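Side-chain contacts in putative transcription regulator (Lactobacillus plantarum, PDB 3K69), which probably binds DNA as a dimer through a helix-turn-helix domain and regulates transcription: residues Gln144-Leu147 against Thr152-Gln155; Lys8-Val13 against Arg46-Val51; Asp81-Thr86 against Arg129-Tyr134; Ile91-Phe96 against Asp122-Ala127; His136-Ala141 against Leu154-Asp159. All coordinates share one frame; numbering follows the deposited sequence.

Interaction 1 of 5, residues Gln144-Leu147 against Thr152-Gln155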
# COMPACT_ATOMS: atom_id res chain seq x y z
N GLN A 144 10.90 -15.73 -10.64
CA GLN A 144 12.09 -16.56 -10.70
C GLN A 144 13.12 -16.08 -11.70
O GLN A 144 14.33 -16.13 -11.42
CB GLN A 144 11.71 -17.99 -11.00
CG GLN A 144 12.93 -18.92 -10.99
CD GLN A 144 12.49 -20.35 -10.96
OE1 GLN A 144 11.93 -20.81 -11.93
NE2 GLN A 144 12.70 -21.04 -9.85
N ALA A 145 12.67 -15.62 -12.87
CA ALA A 145 13.54 -14.92 -13.84
C ALA A 145 14.34 -13.75 -13.26
O ALA A 145 15.53 -13.62 -13.52
CB ALA A 145 12.74 -14.47 -15.09
N ASP A 146 13.67 -12.88 -12.50
CA ASP A 146 14.30 -11.75 -11.83
C ASP A 146 15.31 -12.16 -10.73
O ASP A 146 16.37 -11.56 -10.58
CB ASP A 146 13.25 -10.83 -11.18
CG ASP A 146 13.86 -9.52 -10.74
OD1 ASP A 146 14.03 -8.62 -11.61
OD2 ASP A 146 14.25 -9.42 -9.57
N LEU A 147 14.94 -13.16 -9.95
CA LEU A 147 15.81 -13.76 -8.92
C LEU A 147 17.11 -14.25 -9.53
O LEU A 147 18.15 -14.16 -8.88
CB LEU A 147 15.10 -14.95 -8.33
CG LEU A 147 15.42 -15.43 -6.93
CD1 LEU A 147 14.76 -14.54 -5.85
CD2 LEU A 147 14.94 -16.89 -6.87
N THR A 152 15.34 -7.41 -13.89
CA THR A 152 14.31 -7.76 -14.89
C THR A 152 13.00 -6.97 -14.68
O THR A 152 12.42 -6.47 -15.62
CB THR A 152 14.06 -9.31 -14.88
OG1 THR A 152 15.21 -9.98 -15.44
CG2 THR A 152 12.83 -9.70 -15.66
N PHE A 153 12.55 -6.83 -13.44
CA PHE A 153 11.39 -5.99 -13.15
C PHE A 153 11.65 -4.53 -13.44
O PHE A 153 10.76 -3.84 -13.92
CB PHE A 153 10.87 -6.17 -11.71
CG PHE A 153 10.23 -7.49 -11.48
CD1 PHE A 153 9.07 -7.84 -12.18
CD2 PHE A 153 10.73 -8.37 -10.53
CE1 PHE A 153 8.48 -9.08 -11.98
CE2 PHE A 153 10.12 -9.60 -10.32
CZ PHE A 153 9.00 -9.95 -11.04
N LEU A 154 12.87 -4.08 -13.16
CA LEU A 154 13.24 -2.68 -13.39
C LEU A 154 13.24 -2.37 -14.88
O LEU A 154 12.77 -1.31 -15.28
CB LEU A 154 14.58 -2.32 -12.75
CG LEU A 154 14.65 -2.34 -11.22
CD1 LEU A 154 16.09 -2.14 -10.70
CD2 LEU A 154 13.64 -1.30 -10.59
N GLN A 155 13.75 -3.30 -15.69
CA GLN A 155 13.74 -3.19 -17.14
C GLN A 155 12.32 -3.19 -17.72
O GLN A 155 12.00 -2.37 -18.56
CB GLN A 155 14.60 -4.28 -17.77
CG GLN A 155 14.83 -4.11 -19.27
CD GLN A 155 15.47 -2.77 -19.63
OE1 GLN A 155 16.61 -2.50 -19.26
NE2 GLN A 155 14.72 -1.93 -20.35
O HOH W 1 14.41 -5.89 -11.13
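This is a polar contact between helix and helix start. The side chain of D146, on helix 140-148, reaches the first turn of helix 152-160 and meets T152 and F153. Its CG stands opposite the backbone N (chi1 -168°), which carries the carboxylate across the gap. D146 OD1 accepts from F153 N at 3.0 Å. The bond is fairly straight, and the N-H comes on the anti side, 32° out of the carboxylate plane. T152 N lies 2.9 Å from D146 OD1 as well. The two helices, joined by a short turn, make a sharp bend near the C terminus, with an acidic oxygen near the amino end of the second one. That position probably favours a charged carboxylate. A water accepts from L154 N and lies 2.8 Å from D146 OD1. The F153 ring lies against the same side chain: its CD2 comes within 3.3 Å of D146 CG. Ring and carboxylate planes are 33° apart, so the approach is oblique. The other carboxylate oxygen, D146 OD2, bonds to T119 of the second subunit, and F153 also packs on L123 of that subunit. T152 OG1 turns back to H149 O.

Interaction 2 of 5, residues Lys8-Val13 against Arg46-Val51; sequences KLDFSV and RNILSV
The contact belongs to the helical core of the probable DNA-binding domain, where D10 and V13 of helix 9-22 meet I48 of helix 46-54. I48 touches both. Its CG1 lies beside the backbone N (chi1 -75°), and its CG2 lies opposite that N. The two branches therefore part toward different partners. I48 CG1 comes within 3.4 Å of D10 CG. I48 CD1 reaches 3.5 Å from D10 CB, so the ethyl arm crosses the D10 side chain at CB and CG. The methyl branch serves the valine: I48 CG2 and V13 CG1 are 4.0 Å apart, an ordinary apolar contact. Helices 31-38 and 46-54, followed by the two short strands 59-61 and 67-69, fit a winged helix-turn-helix. Helix 46-54 is then probably the recognition helix, and I48 turns inward from it. V13 also packs on L38 of helix 31-38, and I48 on A14. At the outer margin the contact becomes polar. A water donates to D10 OD2 at 3.1 Å and accepts from N47 ND2 at the same distance, 3.1 Å. This bridge links the two helices beside the apolar part. Elsewhere on helix 9-22, S12 OG bonds to T98 OG1 of the second subunit, and V13 packs on the same T98.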
# COMPACT_ATOMS: atom_id res chain seq x y z
N LYS A 8 1.60 -8.49 6.19
CA LYS A 8 1.98 -8.23 4.78
C LYS A 8 3.27 -9.03 4.40
O LYS A 8 3.55 -9.25 3.20
CB LYS A 8 2.13 -6.75 4.53
CG LYS A 8 0.80 -6.01 4.42
CD LYS A 8 0.95 -4.69 3.62
CE LYS A 8 1.61 -3.58 4.47
N LEU A 9 4.00 -9.51 5.44
CA LEU A 9 5.09 -10.50 5.30
C LEU A 9 4.62 -11.81 4.61
O LEU A 9 5.43 -12.57 4.05
CB LEU A 9 5.70 -10.79 6.66
CG LEU A 9 6.99 -11.61 6.76
CD1 LEU A 9 8.17 -11.09 5.88
CD2 LEU A 9 7.37 -11.62 8.22
N ASP A 10 3.31 -12.03 4.61
CA ASP A 10 2.75 -13.27 4.11
C ASP A 10 3.04 -13.47 2.63
O ASP A 10 3.17 -14.60 2.22
CB ASP A 10 1.24 -13.34 4.33
CG ASP A 10 0.86 -13.61 5.80
OD1 ASP A 10 1.76 -13.96 6.59
OD2 ASP A 10 -0.32 -13.48 6.17
N PHE A 11 3.00 -12.40 1.83
CA PHE A 11 3.29 -12.53 0.41
C PHE A 11 4.70 -13.11 0.20
O PHE A 11 4.89 -14.10 -0.54
CB PHE A 11 3.14 -11.19 -0.32
CG PHE A 11 3.48 -11.26 -1.82
CD1 PHE A 11 2.65 -11.95 -2.69
CD2 PHE A 11 4.56 -10.60 -2.34
CE1 PHE A 11 2.94 -12.03 -4.04
CE2 PHE A 11 4.83 -10.64 -3.70
CZ PHE A 11 4.01 -11.36 -4.55
N SER A 12 5.69 -12.51 0.85
CA SER A 12 7.07 -13.02 0.77
C SER A 12 7.21 -14.44 1.28
O SER A 12 7.92 -15.24 0.71
CB SER A 12 8.03 -12.09 1.52
OG SER A 12 9.39 -12.53 1.44
N VAL A 13 6.53 -14.77 2.37
CA VAL A 13 6.53 -16.14 2.89
C VAL A 13 6.05 -17.11 1.81
O VAL A 13 6.66 -18.14 1.62
CB VAL A 13 5.70 -16.29 4.16
CG1 VAL A 13 5.57 -17.78 4.57
CG2 VAL A 13 6.34 -15.47 5.27
N ARG A 46 2.97 -21.39 9.19
CA ARG A 46 2.04 -22.52 9.16
C ARG A 46 0.74 -22.12 8.49
O ARG A 46 0.19 -22.87 7.68
CB ARG A 46 1.80 -23.05 10.60
CG ARG A 46 0.62 -24.04 10.82
CD ARG A 46 0.56 -24.59 12.32
NE ARG A 46 -0.28 -25.79 12.49
CZ ARG A 46 -0.02 -27.00 11.95
NH1 ARG A 46 1.05 -27.21 11.16
NH2 ARG A 46 -0.83 -28.02 12.17
N ASN A 47 0.25 -20.95 8.83
CA ASN A 47 -0.98 -20.47 8.26
C ASN A 47 -0.89 -20.25 6.76
O ASN A 47 -1.79 -20.64 6.03
CB ASN A 47 -1.47 -19.19 8.93
CG ASN A 47 -2.81 -18.73 8.38
OD1 ASN A 47 -3.83 -19.39 8.58
ND2 ASN A 47 -2.81 -17.61 7.65
N ILE A 48 0.17 -19.61 6.30
CA ILE A 48 0.32 -19.35 4.86
C ILE A 48 0.48 -20.65 4.06
O ILE A 48 -0.10 -20.79 3.00
CB ILE A 48 1.48 -18.34 4.58
CG1 ILE A 48 0.99 -16.95 4.95
CG2 ILE A 48 1.88 -18.33 3.08
CD1 ILE A 48 -0.24 -16.49 4.10
N LEU A 49 1.26 -21.61 4.57
CA LEU A 49 1.45 -22.88 3.89
C LEU A 49 0.09 -23.61 3.77
O LEU A 49 -0.19 -24.21 2.75
CB LEU A 49 2.48 -23.74 4.59
CG LEU A 49 3.93 -23.25 4.56
CD1 LEU A 49 4.81 -24.21 5.41
CD2 LEU A 49 4.47 -23.13 3.16
N SER A 50 -0.72 -23.50 4.82
CA SER A 50 -2.06 -24.07 4.85
C SER A 50 -2.97 -23.41 3.82
O SER A 50 -3.63 -24.10 3.05
CB SER A 50 -2.64 -23.94 6.25
OG SER A 50 -4.04 -24.06 6.23
N VAL A 51 -2.94 -22.08 3.76
CA VAL A 51 -3.70 -21.31 2.75
C VAL A 51 -3.27 -21.70 1.31
O VAL A 51 -4.10 -21.86 0.41
CB VAL A 51 -3.58 -19.77 3.00
CG1 VAL A 51 -4.21 -18.96 1.88
CG2 VAL A 51 -4.24 -19.39 4.31
O HOH W 2 -0.46 -15.68 8.28

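Interaction 3 of 5, residues Asp81-Thr86 against Arg129-Tyr134; sequences DLYDLT and RQYRAY. With DMS (dimethyl sulfoxide), chain C.
Y83 and Y131 both carry CG opposite the backbone N (chi1 -171° for Y83), and these torsions send the two rings into the gap between their helices. R132 starts the other way, with CG beside its backbone N, then runs extended from CG to NE and reaches D84. The contact joins helix 79-86 of the probable winged-helix domain to the long helix 111-136, which also packs on the second subunit and probably serves dimerisation, as in relatives. The axes of segments 81-86 and 129-134 come within 10.0 Å. The tyrosines form an offset edge-to-face pair: the edge of Y131 points to the face of Y83, centroids 5.7 Å apart and planes at 79°. Y83 OH lies 3.3 Å from Y131 CE2, close to the plane of the Y131 ring. Y131 OH bonds to Y135 OH. R132 NH1 donates to D84 OD1 at 2.9 Å within a salt bridge. The bond is in the guanidinium plane but meets OD1 on the anti side, 33° out of the carboxylate plane. The Y83 edge covers one guanidinium face, with CE1 near the rim. R132 has a second acid in D128, and D84 OD2 bonds to H136. A dimethyl sulfoxide, probably from the crystallisation liquor, sits by Y83 OH; its very short contact is doubtful. Beside the salt bridge, a water lies 2.7 Å from D84 OD1 and 3.1 Å from R132 O.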
# COMPACT_ATOMS: atom_id res chain seq x y z
N ASP A 81 -2.77 -12.95 -8.54
CA ASP A 81 -3.57 -13.95 -7.83
C ASP A 81 -2.91 -14.30 -6.50
O ASP A 81 -3.56 -14.29 -5.48
CB ASP A 81 -3.74 -15.22 -8.67
CG ASP A 81 -4.66 -15.03 -9.86
OD1 ASP A 81 -5.40 -14.02 -9.86
OD2 ASP A 81 -4.65 -15.90 -10.77
N LEU A 82 -1.62 -14.57 -6.50
CA LEU A 82 -0.92 -14.89 -5.24
C LEU A 82 -0.97 -13.74 -4.23
O LEU A 82 -1.27 -13.95 -3.03
CB LEU A 82 0.52 -15.30 -5.55
CG LEU A 82 1.33 -15.78 -4.34
CD1 LEU A 82 0.62 -16.99 -3.69
CD2 LEU A 82 2.83 -16.09 -4.76
N TYR A 83 -0.69 -12.52 -4.71
CA TYR A 83 -0.71 -11.29 -3.88
C TYR A 83 -2.11 -11.12 -3.24
O TYR A 83 -2.22 -10.86 -2.05
CB TYR A 83 -0.31 -10.03 -4.70
CG TYR A 83 -0.11 -8.82 -3.81
CD1 TYR A 83 -1.20 -8.03 -3.41
CD2 TYR A 83 1.15 -8.51 -3.31
CE1 TYR A 83 -1.03 -6.97 -2.53
CE2 TYR A 83 1.34 -7.42 -2.42
CZ TYR A 83 0.23 -6.67 -2.03
OH TYR A 83 0.38 -5.59 -1.16
N ASP A 84 -3.14 -11.25 -4.07
CA ASP A 84 -4.50 -11.05 -3.63
C ASP A 84 -4.91 -12.09 -2.60
O ASP A 84 -5.62 -11.77 -1.63
CB ASP A 84 -5.49 -11.02 -4.81
CG ASP A 84 -5.25 -9.86 -5.79
OD1 ASP A 84 -4.55 -8.84 -5.48
OD2 ASP A 84 -5.77 -9.99 -6.92
N LEU A 85 -4.43 -13.33 -2.76
CA LEU A 85 -4.69 -14.37 -1.78
C LEU A 85 -3.99 -14.12 -0.45
O LEU A 85 -4.60 -14.22 0.60
CB LEU A 85 -4.33 -15.76 -2.34
CG LEU A 85 -4.55 -17.01 -1.46
CD1 LEU A 85 -6.04 -17.22 -1.11
CD2 LEU A 85 -3.90 -18.23 -2.17
N THR A 86 -2.72 -13.78 -0.49
CA THR A 86 -1.94 -13.64 0.72
C THR A 86 -2.16 -12.30 1.42
O THR A 86 -1.96 -12.22 2.62
CB THR A 86 -0.43 -13.86 0.43
OG1 THR A 86 0.04 -12.88 -0.48
CG2 THR A 86 -0.19 -15.27 -0.14
N ARG A 129 -6.71 -0.84 -6.63
CA ARG A 129 -6.87 -1.67 -7.83
C ARG A 129 -5.73 -1.44 -8.81
O ARG A 129 -5.26 -2.38 -9.41
CB ARG A 129 -8.24 -1.47 -8.50
CG ARG A 129 -9.30 -2.22 -7.75
CD ARG A 129 -10.54 -2.36 -8.53
NE ARG A 129 -11.32 -1.13 -8.58
CZ ARG A 129 -12.33 -0.84 -7.76
NH1 ARG A 129 -12.65 -1.65 -6.78
NH2 ARG A 129 -12.97 0.30 -7.90
N GLN A 130 -5.29 -0.19 -8.95
CA GLN A 130 -4.17 0.13 -9.84
C GLN A 130 -2.87 -0.53 -9.32
O GLN A 130 -2.10 -1.10 -10.09
CB GLN A 130 -4.03 1.64 -10.01
CG GLN A 130 -2.76 2.07 -10.77
CD GLN A 130 -2.91 3.37 -11.55
OE1 GLN A 130 -3.98 3.64 -12.12
NE2 GLN A 130 -1.82 4.19 -11.59
N TYR A 131 -2.69 -0.54 -8.01
CA TYR A 131 -1.57 -1.23 -7.38
C TYR A 131 -1.59 -2.71 -7.67
O TYR A 131 -0.57 -3.31 -8.10
CB TYR A 131 -1.56 -0.98 -5.86
CG TYR A 131 -0.47 -1.66 -5.09
CD1 TYR A 131 0.83 -1.26 -5.22
CD2 TYR A 131 -0.74 -2.69 -4.19
CE1 TYR A 131 1.85 -1.86 -4.50
CE2 TYR A 131 0.26 -3.31 -3.49
CZ TYR A 131 1.57 -2.90 -3.66
OH TYR A 131 2.62 -3.49 -2.99
N ARG A 132 -2.75 -3.33 -7.44
CA ARG A 132 -2.88 -4.77 -7.57
C ARG A 132 -2.78 -5.22 -9.02
O ARG A 132 -2.19 -6.26 -9.29
CB ARG A 132 -4.15 -5.26 -6.88
CG ARG A 132 -4.08 -5.21 -5.38
CD ARG A 132 -5.41 -5.51 -4.70
NE ARG A 132 -5.23 -5.36 -3.25
CZ ARG A 132 -4.89 -6.35 -2.42
NH1 ARG A 132 -4.74 -7.60 -2.86
NH2 ARG A 132 -4.72 -6.08 -1.14
N ALA A 133 -3.26 -4.38 -9.95
CA ALA A 133 -3.10 -4.59 -11.42
C ALA A 133 -1.64 -4.81 -11.80
O ALA A 133 -1.34 -5.57 -12.72
CB ALA A 133 -3.71 -3.38 -12.26
N TYR A 134 -0.73 -4.14 -11.11
CA TYR A 134 0.70 -4.30 -11.41
C TYR A 134 1.14 -5.78 -11.33
O TYR A 134 1.75 -6.32 -12.27
CB TYR A 134 1.58 -3.42 -10.50
CG TYR A 134 3.04 -3.75 -10.65
CD1 TYR A 134 3.75 -3.32 -11.78
CD2 TYR A 134 3.68 -4.58 -9.75
CE1 TYR A 134 5.05 -3.66 -11.96
CE2 TYR A 134 5.00 -4.90 -9.92
CZ TYR A 134 5.68 -4.44 -11.04
OH TYR A 134 6.99 -4.78 -11.23
S DMS C . 3.87 -5.43 -0.13
O DMS C . 2.22 -4.78 0.14
C1 DMS C . 5.15 -4.18 0.06
C2 DMS C . 4.31 -6.49 1.28
O HOH W 3 -2.41 -8.28 -6.98

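Interaction 4 of 5, residues Ile91-Phe96 against Asp122-Ala127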
# COMPACT_ATOMS: atom_id res chain seq x y z
N ILE A 91 -11.69 -3.66 2.31
CA ILE A 91 -12.98 -3.04 1.96
C ILE A 91 -13.15 -1.73 2.78
O ILE A 91 -13.33 -0.64 2.19
CB ILE A 91 -14.18 -4.02 2.15
CG1 ILE A 91 -14.03 -5.21 1.18
CG2 ILE A 91 -15.56 -3.31 1.93
CD1 ILE A 91 -13.38 -6.47 1.82
N SER A 92 -13.05 -1.83 4.11
CA SER A 92 -13.05 -0.63 4.97
C SER A 92 -11.68 0.07 5.14
O SER A 92 -10.70 -0.50 5.65
CB SER A 92 -13.58 -0.95 6.36
OG SER A 92 -13.52 0.22 7.15
N TYR A 93 -11.66 1.35 4.77
CA TYR A 93 -10.48 2.21 4.97
C TYR A 93 -10.68 3.15 6.17
O TYR A 93 -9.93 4.13 6.32
CB TYR A 93 -10.19 3.01 3.70
CG TYR A 93 -9.57 2.21 2.60
CD1 TYR A 93 -8.20 1.99 2.57
CD2 TYR A 93 -10.36 1.60 1.63
CE1 TYR A 93 -7.61 1.23 1.56
CE2 TYR A 93 -9.79 0.85 0.62
CZ TYR A 93 -8.41 0.66 0.60
OH TYR A 93 -7.82 -0.10 -0.37
N ALA A 94 -11.65 2.87 7.04
CA ALA A 94 -11.95 3.75 8.17
C ALA A 94 -10.74 4.16 9.03
O ALA A 94 -10.65 5.29 9.49
CB ALA A 94 -13.08 3.16 9.09
N ARG A 95 -9.81 3.24 9.28
CA ARG A 95 -8.64 3.56 10.10
C ARG A 95 -7.78 4.66 9.46
O ARG A 95 -6.98 5.28 10.14
CB ARG A 95 -7.76 2.31 10.32
CG ARG A 95 -7.28 1.66 9.06
N PHE A 96 -7.89 4.85 8.15
CA PHE A 96 -7.11 5.86 7.43
C PHE A 96 -7.89 7.12 7.05
O PHE A 96 -7.39 7.95 6.32
CB PHE A 96 -6.61 5.22 6.16
CG PHE A 96 -5.76 4.01 6.38
CD1 PHE A 96 -4.65 4.08 7.19
CD2 PHE A 96 -6.06 2.82 5.75
CE1 PHE A 96 -3.85 2.98 7.38
CE2 PHE A 96 -5.26 1.71 5.93
CZ PHE A 96 -4.15 1.80 6.75
N ASP A 122 -13.48 5.77 -2.04
CA ASP A 122 -13.41 5.52 -3.47
C ASP A 122 -11.98 5.75 -4.02
O ASP A 122 -11.46 4.92 -4.77
CB ASP A 122 -14.39 6.40 -4.22
CG ASP A 122 -15.85 6.01 -3.99
OD1 ASP A 122 -16.15 4.96 -3.36
OD2 ASP A 122 -16.73 6.79 -4.46
N LEU A 123 -11.38 6.87 -3.64
CA LEU A 123 -10.02 7.20 -3.99
C LEU A 123 -9.01 6.04 -3.68
O LEU A 123 -8.29 5.56 -4.57
CB LEU A 123 -9.59 8.49 -3.30
CG LEU A 123 -8.21 9.05 -3.70
CD1 LEU A 123 -8.16 9.53 -5.15
CD2 LEU A 123 -7.69 10.11 -2.72
N PHE A 124 -8.98 5.61 -2.42
CA PHE A 124 -8.09 4.54 -1.93
C PHE A 124 -8.40 3.20 -2.60
O PHE A 124 -7.48 2.44 -2.92
CB PHE A 124 -8.27 4.36 -0.42
CG PHE A 124 -7.81 5.51 0.42
CD1 PHE A 124 -6.79 6.36 0.02
CD2 PHE A 124 -8.37 5.73 1.66
CE1 PHE A 124 -6.36 7.43 0.86
CE2 PHE A 124 -7.96 6.79 2.49
CZ PHE A 124 -6.94 7.62 2.08
N THR A 125 -9.68 2.91 -2.84
CA THR A 125 -10.07 1.66 -3.51
C THR A 125 -9.63 1.63 -4.96
O THR A 125 -9.07 0.63 -5.42
CB THR A 125 -11.58 1.38 -3.40
OG1 THR A 125 -11.96 1.45 -2.02
CG2 THR A 125 -11.93 -0.01 -3.95
N VAL A 126 -9.87 2.70 -5.71
CA VAL A 126 -9.39 2.76 -7.08
C VAL A 126 -7.85 2.64 -7.14
O VAL A 126 -7.29 1.93 -7.99
CB VAL A 126 -9.91 4.05 -7.81
CG1 VAL A 126 -9.31 4.15 -9.19
CG2 VAL A 126 -11.49 4.02 -7.88
N ALA A 127 -7.16 3.38 -6.25
CA ALA A 127 -5.71 3.39 -6.20
C ALA A 127 -5.23 1.98 -5.91
O ALA A 127 -4.29 1.53 -6.52
CB ALA A 127 -5.17 4.38 -5.10
O HOH W 4 -13.39 -0.34 -0.41
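A side-chain methylene sits on an aromatic face: F124 CB stands over the centre of the Y93 ring in a CH-pi contact. It lies 3.6 Å from the Y93 centroid and only 6° off the ring normal. The two rings themselves meet at a slant, with planes 48° apart. F124 CD2 comes within 3.8 Å of Y93 CG. T125 adds its hydroxyl: OG1 approaches Y93 CE2 to 3.5 Å. F96 CB touches F124 CE2 more loosely, at 4.2 Å. The contact joins the loop after helix 79-86 to the long helix 111-136. An ST turn, S92 OG accepting from A94 N, shapes this loop. F124 also packs on Y135 of the second subunit, so the aromatic cluster borders the dimer interface. T125 OG1 bonds to T121 O in its own helix. A water donates to T125 OG1 at 2.8 Å and also to I91 O. Across the two segments the hold is thus apolar and aromatic, and its hydrogen bonding passes through that water.

Interaction 5 of 5, residues His136-Ala141 against Leu154-Asp159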
# COMPACT_ATOMS: atom_id res chain seq x y z
N HIS A 136 -0.70 -8.49 -11.39
CA HIS A 136 -1.38 -9.36 -12.34
C HIS A 136 -0.74 -9.51 -13.72
O HIS A 136 -1.10 -10.44 -14.46
CB HIS A 136 -2.87 -8.98 -12.48
CG HIS A 136 -3.69 -9.45 -11.33
ND1 HIS A 136 -4.24 -10.71 -11.28
CD2 HIS A 136 -3.93 -8.89 -10.12
CE1 HIS A 136 -4.87 -10.86 -10.13
NE2 HIS A 136 -4.68 -9.78 -9.40
N GLN A 137 0.18 -8.61 -14.07
CA GLN A 137 0.96 -8.71 -15.29
C GLN A 137 1.93 -9.87 -15.30
O GLN A 137 2.39 -10.23 -16.36
CB GLN A 137 1.83 -7.47 -15.53
CG GLN A 137 1.12 -6.14 -15.55
CD GLN A 137 2.12 -5.03 -15.62
OE1 GLN A 137 2.75 -4.68 -14.62
NE2 GLN A 137 2.30 -4.50 -16.82
N PHE A 138 2.29 -10.41 -14.13
CA PHE A 138 3.40 -11.35 -14.03
C PHE A 138 2.99 -12.67 -13.45
O PHE A 138 1.92 -12.79 -12.83
CB PHE A 138 4.53 -10.81 -13.13
CG PHE A 138 5.03 -9.47 -13.57
CD1 PHE A 138 5.73 -9.33 -14.75
CD2 PHE A 138 4.76 -8.34 -12.83
CE1 PHE A 138 6.17 -8.07 -15.18
CE2 PHE A 138 5.17 -7.10 -13.27
CZ PHE A 138 5.89 -6.98 -14.43
N THR A 139 3.90 -13.63 -13.58
CA THR A 139 3.77 -14.94 -12.95
C THR A 139 4.96 -15.18 -12.05
O THR A 139 5.92 -14.43 -12.06
CB THR A 139 3.70 -16.12 -13.95
OG1 THR A 139 4.98 -16.33 -14.54
CG2 THR A 139 2.63 -15.91 -15.02
N MSE A 140 4.88 -16.27 -11.31
CA MSE A 140 6.00 -16.74 -10.52
C MSE A 140 7.22 -17.08 -11.38
O MSE A 140 8.33 -17.02 -10.86
CB MSE A 140 5.60 -17.98 -9.68
CG MSE A 140 4.84 -17.67 -8.39
SE MSE A 140 5.87 -16.61 -7.08
CE MSE A 140 7.36 -17.93 -6.73
N ALA A 141 7.02 -17.44 -12.66
CA ALA A 141 8.14 -17.68 -13.56
C ALA A 141 8.88 -16.36 -13.85
O ALA A 141 10.07 -16.35 -13.97
CB ALA A 141 7.65 -18.34 -14.90
N LEU A 154 12.87 -4.08 -13.16
CA LEU A 154 13.24 -2.68 -13.39
C LEU A 154 13.24 -2.37 -14.88
O LEU A 154 12.77 -1.31 -15.28
CB LEU A 154 14.58 -2.32 -12.75
CG LEU A 154 14.65 -2.34 -11.22
CD1 LEU A 154 16.09 -2.14 -10.70
CD2 LEU A 154 13.64 -1.30 -10.59
N GLN A 155 13.75 -3.30 -15.69
CA GLN A 155 13.74 -3.19 -17.14
C GLN A 155 12.32 -3.19 -17.72
O GLN A 155 12.00 -2.37 -18.56
CB GLN A 155 14.60 -4.28 -17.77
CG GLN A 155 14.83 -4.11 -19.27
CD GLN A 155 15.47 -2.77 -19.63
OE1 GLN A 155 16.61 -2.50 -19.26
NE2 GLN A 155 14.72 -1.93 -20.35
N HIS A 156 11.46 -4.07 -17.23
CA HIS A 156 10.03 -4.07 -17.62
C HIS A 156 9.38 -2.68 -17.36
O HIS A 156 8.60 -2.19 -18.17
CB HIS A 156 9.23 -5.13 -16.83
CG HIS A 156 9.47 -6.57 -17.24
ND1 HIS A 156 9.51 -6.98 -18.56
CD2 HIS A 156 9.57 -7.70 -16.49
CE1 HIS A 156 9.67 -8.30 -18.60
NE2 HIS A 156 9.71 -8.76 -17.36
N GLU A 157 9.67 -2.06 -16.21
CA GLU A 157 9.19 -0.71 -15.92
C GLU A 157 9.70 0.31 -16.96
O GLU A 157 8.93 1.10 -17.53
CB GLU A 157 9.62 -0.27 -14.54
CG GLU A 157 9.00 1.04 -14.08
CD GLU A 157 9.51 1.53 -12.75
OE1 GLU A 157 10.71 1.36 -12.44
OE2 GLU A 157 8.71 2.13 -12.00
N GLN A 158 11.01 0.31 -17.19
CA GLN A 158 11.57 1.18 -18.24
C GLN A 158 10.86 0.96 -19.57
O GLN A 158 10.47 1.92 -20.21
CB GLN A 158 13.07 0.95 -18.43
CG GLN A 158 13.92 1.36 -17.25
CD GLN A 158 13.64 2.79 -16.81
OE1 GLN A 158 13.96 3.75 -17.53
NE2 GLN A 158 13.01 2.93 -15.64
N ASP A 159 10.69 -0.30 -19.97
CA ASP A 159 10.06 -0.63 -21.28
C ASP A 159 8.62 -0.13 -21.37
O ASP A 159 8.15 0.27 -22.44
CB ASP A 159 10.09 -2.14 -21.56
CG ASP A 159 11.50 -2.70 -21.71
OD1 ASP A 159 12.48 -1.94 -21.90
OD2 ASP A 159 11.63 -3.93 -21.64
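The F138 ring meets the imidazole of H156 at its CE1 corner. F138 CE1 and H156 CD2 are 3.7 Å apart. The planes differ by 33° and the centroids are 5.5 Å apart, so this is an oblique pair and not a stack. One face of the F138 ring has Q137 CB over its centre, 4.0 Å above it. The two side chains, F138 and H156, run past each other in opposite directions. F138 also meets Y134 and F153 edge-to-face and packs on L79, which makes it the hub of a small aromatic cluster. On the helix side, Q155 NE2 donates to D159 OD1 at 2.7 Å, one turn on, from above the carboxylate plane. E157 forms a salt bridge with R129 of the second subunit. F138 itself lies in the link between helices 111-136 and 140-148, just before an N-cap: T139 OG1 accepts weakly from A141 N, and T139 N bonds to D142 OD2.

How the interactions relate
From the N terminus, interaction 2 closes first and ties helix 9-22 to helix 46-54. Interaction 3 comes next and closes the loop from helix 79-86 to helix 111-136. Interaction 4 is nested inside that loop and pins its loop segment 91-96 to an earlier part of the same long helix. Interaction 5 then spans from the end of helix 111-136 to helix 152-160. Interaction 1 opens later and ends on the same helix as interaction 5, sharing L154 and Q155. The neighbours also touch. F11 packs on Y83 and T86 between interactions 2 and 3. D84 and H136 join 3 to 5, probably by a hydrogen bond. All five border the second subunit.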